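PDB 3PAM: transmembrane protein from Bartonella henselae, which probably serves an ABC-type oligopeptide transport system, as a domain related to the family 5 extracellular solute-binding proteins. Local coordinates for residues 214-217 with 218-221; 229-232 with 233-236. All coordinates share one frame; numbering follows the deposited sequence.

Contact 1. Residues 214-217 with 218-221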
loop_
_atom_site.group_PDB
_atom_site.type_symbol
_atom_site.label_atom_id
_atom_site.label_comp_id
_atom_site.label_asym_id
_atom_site.label_seq_id
_atom_site.Cartn_x
_atom_site.Cartn_y
_atom_site.Cartn_z
ATOM N N ALA A 214 -0.574 -4.326 9.467
ATOM C CA ALA A 214 0.615 -3.552 9.799
ATOM C C ALA A 214 0.888 -3.570 11.293
ATOM O O ALA A 214 -0.030 -3.464 12.102
ATOM C CB ALA A 214 0.467 -2.126 9.328
ATOM N N SER A 215 2.174 -3.698 11.632
ATOM C CA SER A 215 2.594 -3.853 13.008
ATOM C C SER A 215 4.075 -3.523 13.152
ATOM O O SER A 215 4.919 -4.401 13.126
ATOM C CB SER A 215 2.327 -5.287 13.483
ATOM O OG SER A 215 2.885 -5.501 14.775
ATOM N N ASP A 216 4.367 -2.244 13.328
ATOM C CA ASP A 216 5.719 -1.741 13.468
ATOM C C ASP A 216 5.727 -0.758 14.645
ATOM O O ASP A 216 4.815 0.080 14.757
ATOM C CB ASP A 216 6.092 -1.024 12.175
ATOM C CG ASP A 216 7.526 -0.506 12.152
ATOM O OD1 ASP A 216 8.164 -0.298 13.211
ATOM O OD2 ASP A 216 8.007 -0.297 11.025
ATOM N N PRO A 217 6.738 -0.869 15.541
ATOM C CA PRO A 217 6.903 0.078 16.649
ATOM C C PRO A 217 6.981 1.532 16.186
ATOM O O PRO A 217 6.629 2.438 16.942
ATOM C CB PRO A 217 8.235 -0.348 17.276
ATOM C CG PRO A 217 8.307 -1.804 17.013
ATOM C CD PRO A 217 7.690 -1.996 15.644
ATOM N N ALA A 218 7.451 1.749 14.960
ATOM C CA ALA A 218 7.599 3.096 14.419
ATOM C C ALA A 218 6.231 3.692 14.207
ATOM O O ALA A 218 5.962 4.825 14.584
ATOM C CB ALA A 218 8.378 3.070 13.104
ATOM N N ILE A 219 5.361 2.896 13.604
ATOM C CA ILE A 219 3.985 3.295 13.359
ATOM C C ILE A 219 3.266 3.654 14.663
ATOM O O ILE A 219 2.648 4.711 14.759
ATOM C CB ILE A 219 3.256 2.203 12.626
ATOM C CG1 ILE A 219 3.994 1.950 11.320
ATOM C CG2 ILE A 219 1.777 2.599 12.426
ATOM C CD1 ILE A 219 3.293 1.082 10.358
ATOM N N ASP A 220 3.373 2.785 15.658
ATOM C CA ASP A 220 2.729 3.011 16.948
ATOM C C ASP A 220 3.260 4.271 17.608
ATOM O O ASP A 220 2.475 5.070 18.119
ATOM C CB ASP A 220 2.919 1.812 17.890
ATOM C CG ASP A 220 2.144 0.593 17.441
ATOM O OD1 ASP A 220 1.588 0.605 16.317
ATOM O OD2 ASP A 220 2.090 -0.386 18.214
ATOM N N ALA A 221 4.587 4.430 17.590
ATOM C CA ALA A 221 5.252 5.629 18.079
ATOM C C ALA A 221 4.762 6.929 17.428
ATOM O O ALA A 221 4.522 7.903 18.126
ATOM C CB ALA A 221 6.795 5.503 17.961
HETATM O O HOH W 1 1.897 -0.608 14.014
#
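Asp216 reaches forward with its carboxylate to the backbone N of Ala218 and caps the start of helix 217-228. It is the N-cap residue of that helix, with Pro217 following as the first helical residue. CG stands anti to the backbone N of Asp216 (chi1 -177°), beside the carbonyl carbon, and this turns the carboxylate toward the first turn. OD1 then accepts from Ala218 N at 2.8 Å. The N-H points almost straight at OD1 and meets it from above the carboxylate plane, 53° out of it. OD1 also touches the methyl group of Ala218, 3.4 Å from Ala218 CB. A carboxylate at this end of a helix probably also gains from the helix dipole.

The CB of Asp216 makes an apolar contact as well, packing on CG1 of Ile219 at 3.7 Å. CG1 is placed there because it lies beside the backbone N of Ile219, anti to the carbonyl carbon (chi1 -59°). From there CD1 extends past Asp216 CB toward the methyl group of Ala214, a looser contact. Ile219 also packs on Trp198 of helix 193-198 and on Leu242, Ile245 and Leu246 of helix 232-249. The loop end is thus joined to the packing between helices.

Backbone bonds begin the regular turns. Asp220 N donates to Asp216 O, in the carbonyl plane, and Ala221 N donates to Pro217 O. The side chain of Asp220 leans back toward the loop. Its OD2 is hydrogen-bonded to Ser200 OG. Its OD1 takes a hydrogen bond from a water at 2.6 Å, and that water accepts from Asp216 N at 3.0 Å.

Contact 2. Residues 229-232 with 233-236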
loop_
_atom_site.group_PDB
_atom_site.type_symbol
_atom_site.label_atom_id
_atom_site.label_comp_id
_atom_site.label_asym_id
_atom_site.label_seq_id
_atom_site.Cartn_x
_atom_site.Cartn_y
_atom_site.Cartn_z
ATOM N N ALA A 229 0.323 15.490 20.659
ATOM C CA ALA A 229 0.721 16.794 20.142
ATOM C C ALA A 229 -0.159 17.914 20.677
ATOM O O ALA A 229 -1.370 17.773 20.738
ATOM C CB ALA A 229 0.720 16.782 18.620
ATOM N N HIS A 230 0.469 19.011 21.083
ATOM C CA HIS A 230 -0.254 20.140 21.654
ATOM C C HIS A 230 -0.004 21.395 20.870
ATOM O O HIS A 230 -0.452 22.457 21.238
ATOM C CB HIS A 230 0.114 20.341 23.128
ATOM C CG HIS A 230 -0.258 19.179 23.994
ATOM N ND1 HIS A 230 0.634 18.583 24.864
ATOM C CD2 HIS A 230 -1.419 18.493 24.113
ATOM C CE1 HIS A 230 0.034 17.583 25.486
ATOM N NE2 HIS A 230 -1.211 17.506 25.048
ATOM N N SER A 231 0.712 21.262 19.770
ATOM C CA SER A 231 0.912 22.369 18.874
ATOM C C SER A 231 0.768 21.920 17.434
ATOM O O SER A 231 0.959 20.752 17.086
ATOM C CB SER A 231 2.276 23.053 19.107
ATOM O OG SER A 231 3.342 22.189 18.795
ATOM N N GLN A 232 0.380 22.887 16.626
ATOM C CA GLN A 232 0.335 22.794 15.190
ATOM C C GLN A 232 1.603 22.173 14.600
ATOM O O GLN A 232 1.515 21.243 13.802
ATOM C CB GLN A 232 0.150 24.206 14.647
ATOM C CG GLN A 232 0.126 24.300 13.165
ATOM C CD GLN A 232 -1.263 24.167 12.609
ATOM O OE1 GLN A 232 -2.015 23.266 12.985
ATOM N NE2 GLN A 232 -1.612 25.057 11.691
ATOM N N VAL A 233 2.769 22.675 14.999
ATOM C CA VAL A 233 4.050 22.173 14.483
ATOM C C VAL A 233 4.299 20.677 14.817
ATOM O O VAL A 233 4.702 19.897 13.936
ATOM C CB VAL A 233 5.245 23.073 14.927
ATOM C CG1 VAL A 233 6.551 22.561 14.386
ATOM C CG2 VAL A 233 5.041 24.514 14.459
ATOM N N ASP A 234 4.043 20.277 16.067
ATOM C CA ASP A 234 4.304 18.892 16.498
ATOM C C ASP A 234 3.356 17.915 15.853
ATOM O O ASP A 234 3.750 16.819 15.508
ATOM C CB ASP A 234 4.232 18.751 18.016
ATOM C CG ASP A 234 5.411 19.378 18.700
ATOM O OD1 ASP A 234 6.319 19.824 17.980
ATOM O OD2 ASP A 234 5.438 19.440 19.954
ATOM N N PHE A 235 2.108 18.336 15.683
ATOM C CA PHE A 235 1.081 17.506 15.056
ATOM C C PHE A 235 1.331 17.259 13.569
ATOM O O PHE A 235 1.148 16.151 13.083
ATOM C CB PHE A 235 -0.267 18.179 15.239
ATOM C CG PHE A 235 -1.402 17.402 14.700
ATOM C CD1 PHE A 235 -2.070 16.483 15.504
ATOM C CD2 PHE A 235 -1.837 17.610 13.393
ATOM C CE1 PHE A 235 -3.151 15.773 15.004
ATOM C CE2 PHE A 235 -2.897 16.888 12.881
ATOM C CZ PHE A 235 -3.559 15.982 13.683
ATOM N N ILE A 236 1.738 18.305 12.858
ATOM C CA ILE A 236 2.048 18.220 11.421
ATOM C C ILE A 236 3.256 17.304 11.199
ATOM O O ILE A 236 3.269 16.494 10.271
ATOM C CB ILE A 236 2.256 19.658 10.809
ATOM C CG1 ILE A 236 0.898 20.375 10.673
ATOM C CG2 ILE A 236 3.023 19.629 9.474
ATOM C CD1 ILE A 236 0.974 21.879 10.582
HETATM O O HOH W 2 3.134 19.055 21.488
#
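Ala229 sets its methyl group against the base of Phe235. Ala229 CB lies 3.8 Å from Phe235 CB and meets the ring at its edge, near the ring plane, on the CD1 side. The ring itself runs on away from the loop and packs on Leu56 and Pro190, which lie in other loops.

Ser231 and Asp234 face each other one turn apart. The hydroxyl of Ser231 sits between its own backbone N and carbonyl carbon (chi1 65°), and from there it faces the amide of Asp234. Asp234 N donates to Ser231 OG at 3.4 Å, a weak bond although fairly straight. Ser231 is the N-cap residue of helix 232-249, and this weak bond is its side-chain cap on the first turn. The carboxylate of Asp234 turns its flat face to the same hydroxyl, with Asp234 CG 3.5 Å from Ser231 OG. Its OD2 takes a hydrogen bond from a water that also accepts from His230 N, so the loop backbone is bridged to the helix.

Two backbone bonds run beside these side chains, Phe235 N to Ser231 O and Ile236 N to Gln232 O.

On a further flank, Gln232 and Ile236 cross at a slant. In Gln232, CG lies beside the carbonyl carbon, and a bend at chi2 (90°) carries CD and the amide across the end of Ile236. Gln232 CG touches Ile236 CD1 at 3.6 Å. The same CD1 lies 3.3 Å from Gln232 O, while the side chain of Ile236 also packs on Ile55 and Leu56.

Going from the N terminus, the chain leaves helix 193-198 and crosses a loop to contact 1, where helix 217-228 begins. It runs along that helix into the short loop at 229-231. Contact 2 then opens helix 232-249, which leads to strand 252-257 of the mixed sheet. The contacts follow in series and neither nest nor cross. Each closes a local turn at a helix start. The centres of contact 1 and contact 2 are about 19 Å apart. The nearest atoms of contact 1 and contact 2 are about 9 Å apart, without touching. Contact 1 is partly buried, against helices 193-198 and 232-249. Contact 2 lies at the surface, farther from the chain centre, near loop residues Ile55, Leu56 and Pro190.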